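Laccase (Botrytis aclada, PDB 3SQR) oxidises phenolic compounds at a type 1 copper and reduces dioxygen to water at a three-copper cluster, probably in lignin breakdown and detoxification of its products. Local coordinates at residues T164-S169 with L173-G178; A221-E226 with I528-S533; L303-G306 with R310-V313. All coordinates share one frame; numbering follows the deposited sequence.

Interaction 1 of 3, residues T164-S169 with L173-G178; sequences TTWYHS and LQYGDG. With CU (copper (II) ion), chain F.
The indole of Trp-166 presents its edge to one face of Tyr-175, a T-shaped pair with planes at 82° in which Trp-166 CH2 stands 3.9 Å from Tyr-175 CE1, nearer the rim of the phenol than its middle. Over one indole face, toward its rim, lies CD2 of His-168, 3.2 Å above the plane. His-168 and Tyr-175 run alongside each other with their rings tilted, and their CB atoms are 3.8 Å apart; Tyr-175 CG sits between backbone N and carbonyl carbon (chi1 85°). Next along the strand, Ser-169 OG donates to Gln-174 OE1 over 2.7 Å, in the carbonyl plane and on a lone pair; Thr-121 also bonds this oxygen. A water links Ser-169 O to Tyr-175 N, tying the end of strand 164-169 to the 3-10 turn that follows it. The same Ser-169 O accepts His-168 ND1 at 2.8 Å, almost straight at 170°, from above the carbonyl plane. With ND1 engaged as a donor, His-168 NE2 is directed to copper at 2.0 Å, where His-126 and His-527 complete a site consistent with type 3 copper; the carbonyl fixes the ring's rotation and may make it a stronger electron donor to the metal.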
ATOM      1  N   THR A 164      -8.281  -1.853   7.437  1.00 19.02           N
ATOM      2  CA  THR A 164      -7.326  -0.777   7.292  1.00 18.47           C
ATOM      3  C   THR A 164      -6.671  -0.762   5.940  1.00 18.84           C
ATOM      4  O   THR A 164      -6.031  -1.722   5.503  1.00 19.46           O
ATOM      5  CB  THR A 164      -6.196  -0.976   8.328  1.00 21.21           C
ATOM      6  OG1 THR A 164      -6.772  -1.024   9.643  1.00 21.26           O
ATOM      7  CG2 THR A 164      -5.179   0.137   8.248  1.00 18.79           C
ATOM      8  N   THR A 165      -6.760   0.391   5.328  1.00 20.70           N
ATOM      9  CA  THR A 165      -5.955   0.618   4.148  1.00 19.93           C
ATOM     10  C   THR A 165      -5.648   2.091   4.037  1.00 19.86           C
ATOM     11  O   THR A 165      -5.735   2.849   5.016  1.00 20.93           O
ATOM     12  CB  THR A 165      -6.535  -0.043   2.870  1.00 20.84           C
ATOM     13  OG1 THR A 165      -5.489  -0.076   1.903  1.00 20.16           O
ATOM     14  CG2 THR A 165      -7.801   0.701   2.350  1.00 18.38           C
ATOM     15  N   TRP A 166      -5.236   2.480   2.836  1.00 20.52           N
ATOM     16  CA  TRP A 166      -4.756   3.812   2.608  1.00 19.68           C
ATOM     17  C   TRP A 166      -5.067   4.134   1.165  1.00 21.08           C
ATOM     18  O   TRP A 166      -5.302   3.237   0.384  1.00 20.71           O
ATOM     19  CB  TRP A 166      -3.276   3.937   2.918  1.00 20.90           C
ATOM     20  CG  TRP A 166      -2.297   3.044   2.176  1.00 19.54           C
ATOM     21  CD1 TRP A 166      -2.343   1.662   2.038  1.00 21.22           C
ATOM     22  CD2 TRP A 166      -1.076   3.451   1.561  1.00 22.00           C
ATOM     23  NE1 TRP A 166      -1.198   1.223   1.402  1.00 23.68           N
ATOM     24  CE2 TRP A 166      -0.429   2.298   1.070  1.00 22.70           C
ATOM     25  CE3 TRP A 166      -0.468   4.684   1.363  1.00 18.88           C
ATOM     26  CZ2 TRP A 166       0.773   2.369   0.339  1.00 22.48           C
ATOM     27  CZ3 TRP A 166       0.734   4.777   0.690  1.00 18.66           C
ATOM     28  CH2 TRP A 166       1.358   3.624   0.162  1.00 20.77           C
ATOM     29  N   TYR A 167      -5.078   5.413   0.862  1.00 20.32           N
ATOM     30  CA  TYR A 167      -5.221   5.847  -0.546  1.00 20.48           C
ATOM     31  C   TYR A 167      -3.987   6.635  -0.849  1.00 21.08           C
ATOM     32  O   TYR A 167      -3.421   7.309   0.033  1.00 20.14           O
ATOM     33  CB  TYR A 167      -6.494   6.652  -0.773  1.00 20.25           C
ATOM     34  CG  TYR A 167      -6.591   7.932  -0.004  1.00 20.67           C
ATOM     35  CD1 TYR A 167      -6.962   7.965   1.306  1.00 22.35           C
ATOM     36  CD2 TYR A 167      -6.346   9.159  -0.627  1.00 19.34           C
ATOM     37  CE1 TYR A 167      -7.072   9.186   2.006  1.00 22.09           C
ATOM     38  CE2 TYR A 167      -6.451  10.353   0.056  1.00 21.63           C
ATOM     39  CZ  TYR A 167      -6.799  10.359   1.389  1.00 23.83           C
ATOM     40  OH  TYR A 167      -6.864  11.540   2.030  1.00 24.83           O
ATOM     41  N   HIS A 168      -3.564   6.634  -2.126  1.00 20.13           N
ATOM     42  CA  HIS A 168      -2.357   7.341  -2.423  1.00 20.10           C
ATOM     43  C   HIS A 168      -2.271   7.614  -3.883  1.00 20.27           C
ATOM     44  O   HIS A 168      -2.860   6.925  -4.667  1.00 21.43           O
ATOM     45  CB  HIS A 168      -1.114   6.594  -1.983  1.00 19.57           C
ATOM     46  CG  HIS A 168      -0.959   5.205  -2.556  1.00 19.47           C
ATOM     47  ND1 HIS A 168      -0.366   4.955  -3.778  1.00 21.29           N
ATOM     48  CD2 HIS A 168      -1.222   3.995  -2.012  1.00 22.12           C
ATOM     49  CE1 HIS A 168      -0.332   3.641  -3.978  1.00 24.74           C
ATOM     50  NE2 HIS A 168      -0.815   3.035  -2.898  1.00 22.62           N
ATOM     51  N   SER A 169      -1.496   8.602  -4.236  1.00 20.84           N
ATOM     52  CA  SER A 169      -1.255   8.762  -5.679  1.00 21.48           C
ATOM     53  C   SER A 169      -0.561   7.543  -6.235  1.00 20.82           C
ATOM     54  O   SER A 169       0.318   6.979  -5.595  1.00 23.13           O
ATOM     55  CB  SER A 169      -0.407   9.985  -5.966  1.00 22.58           C
ATOM     56  OG  SER A 169      -0.065   9.989  -7.355  1.00 22.92           O
ATOM     57  N   LEU A 173       6.193   9.143  -8.483  1.00 25.87           N
ATOM     58  CA  LEU A 173       6.666   9.023  -7.088  1.00 25.84           C
ATOM     59  C   LEU A 173       5.911   9.873  -6.102  1.00 25.13           C
ATOM     60  O   LEU A 173       6.359  10.046  -4.981  1.00 24.39           O
ATOM     61  CB  LEU A 173       8.155   9.434  -7.018  1.00 26.80           C
ATOM     62  CG  LEU A 173       9.128   8.628  -7.858  1.00 25.82           C
ATOM     63  CD1 LEU A 173      10.497   9.401  -7.936  1.00 26.95           C
ATOM     64  CD2 LEU A 173       9.341   7.282  -7.220  1.00 23.91           C
ATOM     65  N   GLN A 174       4.749  10.379  -6.496  1.00 24.83           N
ATOM     66  CA  GLN A 174       4.093  11.426  -5.691  1.00 23.83           C
ATOM     67  C   GLN A 174       3.813  11.019  -4.283  1.00 22.27           C
ATOM     68  O   GLN A 174       3.862  11.840  -3.419  1.00 22.71           O
ATOM     69  CB  GLN A 174       2.792  11.871  -6.296  1.00 23.84           C
ATOM     70  CG  GLN A 174       2.991  12.673  -7.576  1.00 25.50           C
ATOM     71  CD  GLN A 174       1.683  13.084  -8.261  1.00 26.44           C
ATOM     72  OE1 GLN A 174       0.663  12.436  -8.130  1.00 24.30           O
ATOM     73  NE2 GLN A 174       1.734  14.172  -9.080  1.00 25.02           N
ATOM     74  N   TYR A 175       3.482   9.760  -4.042  1.00 22.92           N
ATOM     75  CA  TYR A 175       3.164   9.444  -2.632  1.00 22.16           C
ATOM     76  C   TYR A 175       4.384   9.550  -1.744  1.00 21.42           C
ATOM     77  O   TYR A 175       4.263   9.677  -0.494  1.00 22.12           O
ATOM     78  CB  TYR A 175       2.393   8.109  -2.438  1.00 23.11           C
ATOM     79  CG  TYR A 175       3.237   6.855  -2.359  1.00 23.37           C
ATOM     80  CD1 TYR A 175       3.842   6.507  -1.203  1.00 24.24           C
ATOM     81  CD2 TYR A 175       3.456   6.060  -3.456  1.00 31.66           C
ATOM     82  CE1 TYR A 175       4.603   5.407  -1.074  1.00 27.31           C
ATOM     83  CE2 TYR A 175       4.265   4.894  -3.340  1.00 31.11           C
ATOM     84  CZ  TYR A 175       4.808   4.583  -2.147  1.00 30.73           C
ATOM     85  OH  TYR A 175       5.617   3.474  -1.929  1.00 36.12           O
ATOM     86  N   GLY A 176       5.572   9.550  -2.345  1.00 22.45           N
ATOM     87  CA  GLY A 176       6.803   9.816  -1.617  1.00 23.59           C
ATOM     88  C   GLY A 176       6.936  11.205  -1.054  1.00 24.62           C
ATOM     89  O   GLY A 176       7.719  11.442  -0.111  1.00 25.51           O
ATOM     90  N   ASP A 177       6.187  12.120  -1.651  1.00 25.61           N
ATOM     91  CA  ASP A 177       6.205  13.509  -1.229  1.00 23.73           C
ATOM     92  C   ASP A 177       5.004  13.819  -0.330  1.00 24.61           C
ATOM     93  O   ASP A 177       4.702  14.970  -0.065  1.00 24.05           O
ATOM     94  CB  ASP A 177       6.251  14.426  -2.421  1.00 24.03           C
ATOM     95  CG  ASP A 177       7.678  14.661  -2.955  1.00 21.05           C
ATOM     96  OD1 ASP A 177       8.667  14.169  -2.339  1.00 25.76           O
ATOM     97  OD2 ASP A 177       7.775  15.446  -3.961  1.00 27.84           O
ATOM     98  N   GLY A 178       4.327  12.783   0.129  1.00 24.14           N
ATOM     99  CA  GLY A 178       3.267  12.909   1.127  1.00 22.80           C
ATOM    100  C   GLY A 178       1.849  12.683   0.629  1.00 22.50           C
ATOM    101  O   GLY A 178       0.914  12.885   1.415  1.00 22.12           O
TER
HETATM  102 CU    CU F 546      -0.513   1.072  -2.669  0.80 27.45          CU
HETATM  103  O   HOH W   1       2.830   8.020  -6.140  1.00 26.13           O

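Interaction 2 of 3, residues A221-E226 with I528-S533; sequences APPALE and IAWHAS. With CU (copper (II) ion), chain D.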
ATOM      1  N   ALA A 221      20.649   2.805  -7.337  1.00 31.18           N
ATOM      2  CA  ALA A 221      20.725   2.659  -5.887  1.00 30.19           C
ATOM      3  C   ALA A 221      19.718   3.639  -5.269  1.00 30.45           C
ATOM      4  O   ALA A 221      19.808   4.795  -5.504  1.00 29.98           O
ATOM      5  CB  ALA A 221      22.106   2.986  -5.419  1.00 30.75           C
ATOM      6  N   PRO A 222      18.779   3.148  -4.453  1.00 30.45           N
ATOM      7  CA  PRO A 222      17.910   4.076  -3.748  1.00 30.62           C
ATOM      8  C   PRO A 222      18.755   4.925  -2.787  1.00 30.50           C
ATOM      9  O   PRO A 222      19.642   4.411  -2.145  1.00 30.93           O
ATOM     10  CB  PRO A 222      17.001   3.152  -2.954  1.00 29.10           C
ATOM     11  CG  PRO A 222      16.877   1.951  -3.806  1.00 31.07           C
ATOM     12  CD  PRO A 222      18.370   1.762  -4.192  1.00 31.14           C
ATOM     13  N   PRO A 223      18.509   6.232  -2.752  1.00 30.19           N
ATOM     14  CA  PRO A 223      19.252   7.016  -1.763  1.00 30.14           C
ATOM     15  C   PRO A 223      18.855   6.733  -0.313  1.00 28.58           C
ATOM     16  O   PRO A 223      17.706   6.374  -0.059  1.00 30.20           O
ATOM     17  CB  PRO A 223      18.881   8.456  -2.106  1.00 30.92           C
ATOM     18  CG  PRO A 223      17.572   8.383  -2.764  1.00 32.61           C
ATOM     19  CD  PRO A 223      17.609   7.051  -3.577  1.00 29.40           C
ATOM     20  N   ALA A 224      19.802   6.892   0.603  1.00 28.87           N
ATOM     21  CA  ALA A 224      19.503   6.975   2.032  1.00 26.80           C
ATOM     22  C   ALA A 224      18.796   8.312   2.222  1.00 28.22           C
ATOM     23  O   ALA A 224      19.306   9.370   1.817  1.00 27.01           O
ATOM     24  CB  ALA A 224      20.748   6.923   2.884  1.00 27.82           C
ATOM     25  N   LEU A 225      17.570   8.248   2.737  1.00 25.75           N
ATOM     26  CA  LEU A 225      16.816   9.482   2.994  1.00 25.25           C
ATOM     27  C   LEU A 225      17.158   9.998   4.354  1.00 25.45           C
ATOM     28  O   LEU A 225      17.756   9.316   5.219  1.00 25.84           O
ATOM     29  CB  LEU A 225      15.305   9.229   2.835  1.00 25.38           C
ATOM     30  CG  LEU A 225      14.902   8.713   1.461  1.00 23.88           C
ATOM     31  CD1 LEU A 225      13.410   8.553   1.348  1.00 22.10           C
ATOM     32  CD2 LEU A 225      15.456   9.581   0.322  1.00 27.30           C
ATOM     33  N   GLU A 226      16.750  11.241   4.588  1.00 26.20           N
ATOM     34  CA  GLU A 226      17.285  11.963   5.749  1.00 26.41           C
ATOM     35  C   GLU A 226      16.656  11.603   7.043  1.00 25.99           C
ATOM     36  O   GLU A 226      17.260  11.716   8.094  1.00 25.84           O
ATOM     37  CB  GLU A 226      17.118  13.444   5.512  1.00 27.68           C
ATOM     38  CG  GLU A 226      18.059  14.049   4.496  1.00 26.59           C
ATOM     39  CD  GLU A 226      17.758  13.716   3.023  1.00 32.04           C
ATOM     40  OE1 GLU A 226      16.610  13.396   2.672  1.00 29.13           O
ATOM     41  OE2 GLU A 226      18.701  13.701   2.202  1.00 35.70           O
ATOM     42  N   ILE A 528       7.997  -0.695  -3.779  1.00 22.63           N
ATOM     43  CA  ILE A 528       9.135   0.193  -3.534  1.00 21.03           C
ATOM     44  C   ILE A 528       9.053   1.219  -4.680  1.00 21.37           C
ATOM     45  O   ILE A 528       9.090   0.840  -5.859  1.00 22.54           O
ATOM     46  CB  ILE A 528      10.462  -0.555  -3.537  1.00 19.33           C
ATOM     47  CG1 ILE A 528      10.580  -1.500  -2.342  1.00 22.35           C
ATOM     48  CG2 ILE A 528      11.648   0.497  -3.571  1.00 22.32           C
ATOM     49  CD1 ILE A 528      11.774  -2.512  -2.418  1.00 22.74           C
ATOM     50  N   ALA A 529       8.821   2.481  -4.345  1.00 21.37           N
ATOM     51  CA  ALA A 529       8.457   3.440  -5.330  1.00 22.75           C
ATOM     52  C   ALA A 529       9.512   3.549  -6.416  1.00 22.66           C
ATOM     53  O   ALA A 529       9.156   3.652  -7.579  1.00 21.90           O
ATOM     54  CB  ALA A 529       8.163   4.855  -4.683  1.00 23.61           C
ATOM     55  N   TRP A 530      10.791   3.514  -6.030  1.00 22.25           N
ATOM     56  CA  TRP A 530      11.839   3.510  -7.042  1.00 23.67           C
ATOM     57  C   TRP A 530      11.694   2.358  -8.003  1.00 23.24           C
ATOM     58  O   TRP A 530      11.868   2.592  -9.210  1.00 23.10           O
ATOM     59  CB  TRP A 530      13.222   3.482  -6.434  1.00 23.89           C
ATOM     60  CG  TRP A 530      13.454   4.459  -5.324  1.00 22.60           C
ATOM     61  CD1 TRP A 530      13.791   4.173  -4.062  1.00 25.85           C
ATOM     62  CD2 TRP A 530      13.430   5.889  -5.423  1.00 23.47           C
ATOM     63  NE1 TRP A 530      13.990   5.319  -3.349  1.00 27.22           N
ATOM     64  CE2 TRP A 530      13.802   6.383  -4.186  1.00 25.71           C
ATOM     65  CE3 TRP A 530      13.249   6.784  -6.489  1.00 26.08           C
ATOM     66  CZ2 TRP A 530      13.924   7.751  -3.938  1.00 27.00           C
ATOM     67  CZ3 TRP A 530      13.354   8.115  -6.249  1.00 28.28           C
ATOM     68  CH2 TRP A 530      13.681   8.577  -4.969  1.00 23.08           C
ATOM     69  N   HIS A 531      11.365   1.167  -7.491  1.00 23.55           N
ATOM     70  CA  HIS A 531      11.292  -0.041  -8.327  1.00 24.19           C
ATOM     71  C   HIS A 531      10.090   0.019  -9.239  1.00 24.17           C
ATOM     72  O   HIS A 531      10.194  -0.287 -10.428  1.00 26.23           O
ATOM     73  CB  HIS A 531      11.266  -1.293  -7.459  1.00 24.59           C
ATOM     74  CG  HIS A 531      12.533  -1.489  -6.677  1.00 24.05           C
ATOM     75  ND1 HIS A 531      12.753  -2.564  -5.868  1.00 23.18           N
ATOM     76  CD2 HIS A 531      13.640  -0.708  -6.563  1.00 23.53           C
ATOM     77  CE1 HIS A 531      13.946  -2.463  -5.312  1.00 24.49           C
ATOM     78  NE2 HIS A 531      14.515  -1.349  -5.740  1.00 23.56           N
ATOM     79  N   ALA A 532       8.971   0.495  -8.722  1.00 24.29           N
ATOM     80  CA  ALA A 532       7.813   0.745  -9.565  1.00 23.05           C
ATOM     81  C   ALA A 532       8.135   1.689 -10.690  1.00 23.41           C
ATOM     82  O   ALA A 532       7.810   1.443 -11.850  1.00 22.46           O
ATOM     83  CB  ALA A 532       6.595   1.285  -8.692  1.00 24.14           C
ATOM     84  N   SER A 533       8.791   2.788 -10.352  1.00 23.61           N
ATOM     85  CA  SER A 533       9.170   3.798 -11.345  1.00 23.55           C
ATOM     86  C   SER A 533      10.189   3.262 -12.388  1.00 23.59           C
ATOM     87  O   SER A 533      10.148   3.679 -13.583  1.00 24.83           O
ATOM     88  CB  SER A 533       9.746   4.991 -10.653  1.00 23.27           C
ATOM     89  OG  SER A 533       8.681   5.811 -10.236  1.00 24.17           O
TER
HETATM   90 CU    CU D 544      11.296  -3.946  -5.616  1.00 25.39          CU
HETATM   91  O   HOH W   2      15.128   5.925  -0.901  1.00 26.58           O
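A single water is held by Pro-223 O and Trp-530 NE1: it donates to the carbonyl over 2.7 Å and accepts the indole N-H over 2.8 Å, lying in the indole plane at the ring's edge. It bridges two cupredoxin-type domains, since 221-226 is a loop of the second multicopper oxidase region and 528-533 holds the short helix of the third, directly after the His-Cys-His sequence of the copper ligands. Beside the water the contact is apolar. Pro-223 CD approaches the indole obliquely, toward its rim, 3.8 Å from Trp-530 CZ2, while Pro-222 CB reaches CD1 of the same indole at 3.5 Å. With CG turned beside its backbone N (chi1 -47°), Trp-530 extends from the helix to meet both prolines; Ala-217 of helix 210-217 also packs on it. Pro-222 CG comes within 4.5 Å of His-531 NE2, the far side of a ring that binds copper through ND1 together with His-463 and Cys-526. The loop thus borders the type 1 site near the histidine where phenolic substrates probably approach, as in other laccases. Ile-528 covers a face of that imidazole, its CG2 3.7 Å above the ring centre, and its CD1 stops 3.5 Å from the copper.

Interaction 3 of 3, residues L303-G306 with R310-V313; sequences LLIG and RYDV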
ATOM      1  N   LEU A 303       6.659  -6.986  14.514  1.00 25.05           N
ATOM      2  CA  LEU A 303       5.746  -7.239  13.371  1.00 24.42           C
ATOM      3  C   LEU A 303       6.412  -6.680  12.105  1.00 23.20           C
ATOM      4  O   LEU A 303       6.590  -5.429  11.965  1.00 23.61           O
ATOM      5  CB  LEU A 303       4.439  -6.538  13.671  1.00 26.08           C
ATOM      6  CG  LEU A 303       3.261  -6.658  12.701  1.00 25.90           C
ATOM      7  CD1 LEU A 303       3.050  -8.084  12.263  1.00 25.84           C
ATOM      8  CD2 LEU A 303       2.001  -6.061  13.287  1.00 27.23           C
ATOM      9  N   LEU A 304       6.804  -7.600  11.228  1.00 22.50           N
ATOM     10  CA  LEU A 304       7.488  -7.305   9.998  1.00 21.79           C
ATOM     11  C   LEU A 304       6.447  -6.718   9.054  1.00 22.67           C
ATOM     12  O   LEU A 304       5.383  -7.300   8.909  1.00 22.76           O
ATOM     13  CB  LEU A 304       8.123  -8.535   9.389  1.00 22.35           C
ATOM     14  CG  LEU A 304       9.305  -9.138  10.183  1.00 20.54           C
ATOM     15  CD1 LEU A 304       9.544 -10.609   9.747  1.00 21.62           C
ATOM     16  CD2 LEU A 304      10.520  -8.289   9.951  1.00 23.76           C
ATOM     17  N   ILE A 305       6.752  -5.581   8.448  1.00 22.43           N
ATOM     18  CA  ILE A 305       5.752  -4.927   7.597  1.00 21.66           C
ATOM     19  C   ILE A 305       6.439  -4.381   6.399  1.00 20.59           C
ATOM     20  O   ILE A 305       7.323  -3.481   6.475  1.00 22.29           O
ATOM     21  CB  ILE A 305       4.968  -3.764   8.265  1.00 22.23           C
ATOM     22  CG1 ILE A 305       4.490  -4.087   9.677  1.00 26.34           C
ATOM     23  CG2 ILE A 305       3.774  -3.323   7.343  1.00 21.99           C
ATOM     24  CD1 ILE A 305       3.847  -2.898  10.398  1.00 27.59           C
ATOM     25  N   GLY A 306       6.124  -4.965   5.258  1.00 20.88           N
ATOM     26  CA  GLY A 306       6.550  -4.406   3.988  1.00 21.20           C
ATOM     27  C   GLY A 306       5.714  -3.269   3.411  1.00 21.36           C
ATOM     28  O   GLY A 306       4.673  -2.959   3.902  1.00 22.73           O
ATOM     29  N   ARG A 310      -0.564  -3.658   5.597  1.00 19.71           N
ATOM     30  CA  ARG A 310      -1.250  -3.184   6.759  1.00 20.97           C
ATOM     31  C   ARG A 310      -1.332  -4.328   7.672  1.00 21.40           C
ATOM     32  O   ARG A 310      -1.388  -5.455   7.222  1.00 20.55           O
ATOM     33  CB  ARG A 310      -2.684  -2.661   6.495  1.00 22.41           C
ATOM     34  CG  ARG A 310      -2.696  -1.399   5.688  1.00 19.50           C
ATOM     35  CD  ARG A 310      -2.562  -1.665   4.235  1.00 20.33           C
ATOM     36  NE  ARG A 310      -3.766  -2.270   3.725  1.00 18.05           N
ATOM     37  CZ  ARG A 310      -3.846  -3.024   2.621  1.00 20.95           C
ATOM     38  NH1 ARG A 310      -2.771  -3.369   1.948  1.00 21.48           N
ATOM     39  NH2 ARG A 310      -5.033  -3.462   2.233  1.00 22.00           N
ATOM     40  N   TYR A 311      -1.300  -4.013   8.958  1.00 22.30           N
ATOM     41  CA  TYR A 311      -1.711  -4.965   9.984  1.00 21.58           C
ATOM     42  C   TYR A 311      -2.561  -4.242  10.958  1.00 21.89           C
ATOM     43  O   TYR A 311      -2.273  -3.086  11.343  1.00 21.71           O
ATOM     44  CB  TYR A 311      -0.500  -5.537  10.679  1.00 22.11           C
ATOM     45  CG  TYR A 311       0.245  -6.563   9.887  1.00 20.05           C
ATOM     46  CD1 TYR A 311      -0.184  -7.884   9.833  1.00 23.50           C
ATOM     47  CD2 TYR A 311       1.355  -6.207   9.147  1.00 20.58           C
ATOM     48  CE1 TYR A 311       0.512  -8.812   9.120  1.00 22.24           C
ATOM     49  CE2 TYR A 311       2.071  -7.143   8.436  1.00 20.07           C
ATOM     50  CZ  TYR A 311       1.646  -8.438   8.414  1.00 20.56           C
ATOM     51  OH  TYR A 311       2.332  -9.350   7.730  1.00 23.01           O
ATOM     52  N   ASP A 312      -3.543  -4.955  11.482  1.00 21.57           N
ATOM     53  CA  ASP A 312      -4.328  -4.453  12.563  1.00 22.62           C
ATOM     54  C   ASP A 312      -3.860  -5.316  13.742  1.00 23.47           C
ATOM     55  O   ASP A 312      -3.756  -6.545  13.635  1.00 24.22           O
ATOM     56  CB  ASP A 312      -5.813  -4.652  12.399  1.00 22.21           C
ATOM     57  CG  ASP A 312      -6.439  -3.705  11.414  1.00 24.68           C
ATOM     58  OD1 ASP A 312      -6.239  -3.970  10.247  1.00 24.01           O
ATOM     59  OD2 ASP A 312      -7.128  -2.734  11.795  1.00 23.98           O
ATOM     60  N   VAL A 313      -3.527  -4.613  14.814  1.00 23.99           N
ATOM     61  CA  VAL A 313      -3.157  -5.278  16.082  1.00 22.73           C
ATOM     62  C   VAL A 313      -3.933  -4.703  17.243  1.00 23.79           C
ATOM     63  O   VAL A 313      -4.306  -3.565  17.298  1.00 22.55           O
ATOM     64  CB  VAL A 313      -1.627  -5.156  16.332  1.00 23.61           C
ATOM     65  CG1 VAL A 313      -0.835  -5.689  15.126  1.00 24.48           C
ATOM     66  CG2 VAL A 313      -1.262  -3.644  16.607  1.00 22.36           C
TER
HETATM   67  O   HOH W   3       4.614  -8.745   6.753  1.00 23.64           O
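Tyr-311 and Val-313 are the residues of strand 310-313 that pack on 303-306, and they do so across the interior of a cupredoxin-type beta-sandwich. Although the strands follow one another closely in sequence and run at 155°, they belong to opposing sheets, 8.4 Å apart at the axes, and share no hydrogen bond; the connection is a beta-arch and not a hairpin. Arg-310, first in order, points away from 303-306, and its NH2 forms a salt bridge with Asp-500. Tyr-311 then turns inward and carries most of the contact. Leu-303 CD1 stands over the middle of its ring in a CH-pi contact, 3.8 Å from the centroid and 3° off the normal. With CG anti to the backbone N (chi1 -177°) the leucine's branch point is carried to the tyrosine, and the second torsion sets the other methyl, Leu-303 CD2, toward Val-313 and 3.7 Å from Tyr-311 CB. Ile-305 CG1 comes in obliquely at Tyr-311 CD2, 3.8 Å away. At the polar end of the ring, Tyr-311 OH donates over 2.6 Å to a water lying in the ring plane, and that water donates over 2.7 Å to Leu-304 O. Arg-499 NH1 bonds the same phenol oxygen. Asp-312 points away again, forming a salt bridge with Arg-264 beyond this contact. Val-313 closes the row, its CG1 pressed to 3.4 Å from Leu-303 CD2, tighter than usual for two methyls. A buried main-chain carbonyl is thus satisfied through water and phenol without any direct bond between the strands, and the arginine would be expected to polarise the phenol O-H toward the water, strengthening this chain of donors within an otherwise apolar interface.

Interaction 1 lies between the other two and touches both. Its Leu-173 CD1 packs 3.6 Å from Trp-530 CZ3 of interaction 2, and Tyr-175 also meets Ala-529, so the turn after the copper-binding strand rests on the helix that carries His-531. At the other end of that strand, Thr-164 O accepts Arg-310 NE of interaction 3 at 2.9 Å. Interactions 2 and 3 do not touch, their nearest atoms being about 8 Å apart. The coppers of interactions 1 and 2 are connected through the chain: Cys-526 binds the latter and the adjoining His-527 the former, the route by which laccases pass electrons to the oxygen-reducing cluster. Interaction 3 contains no copper ligand.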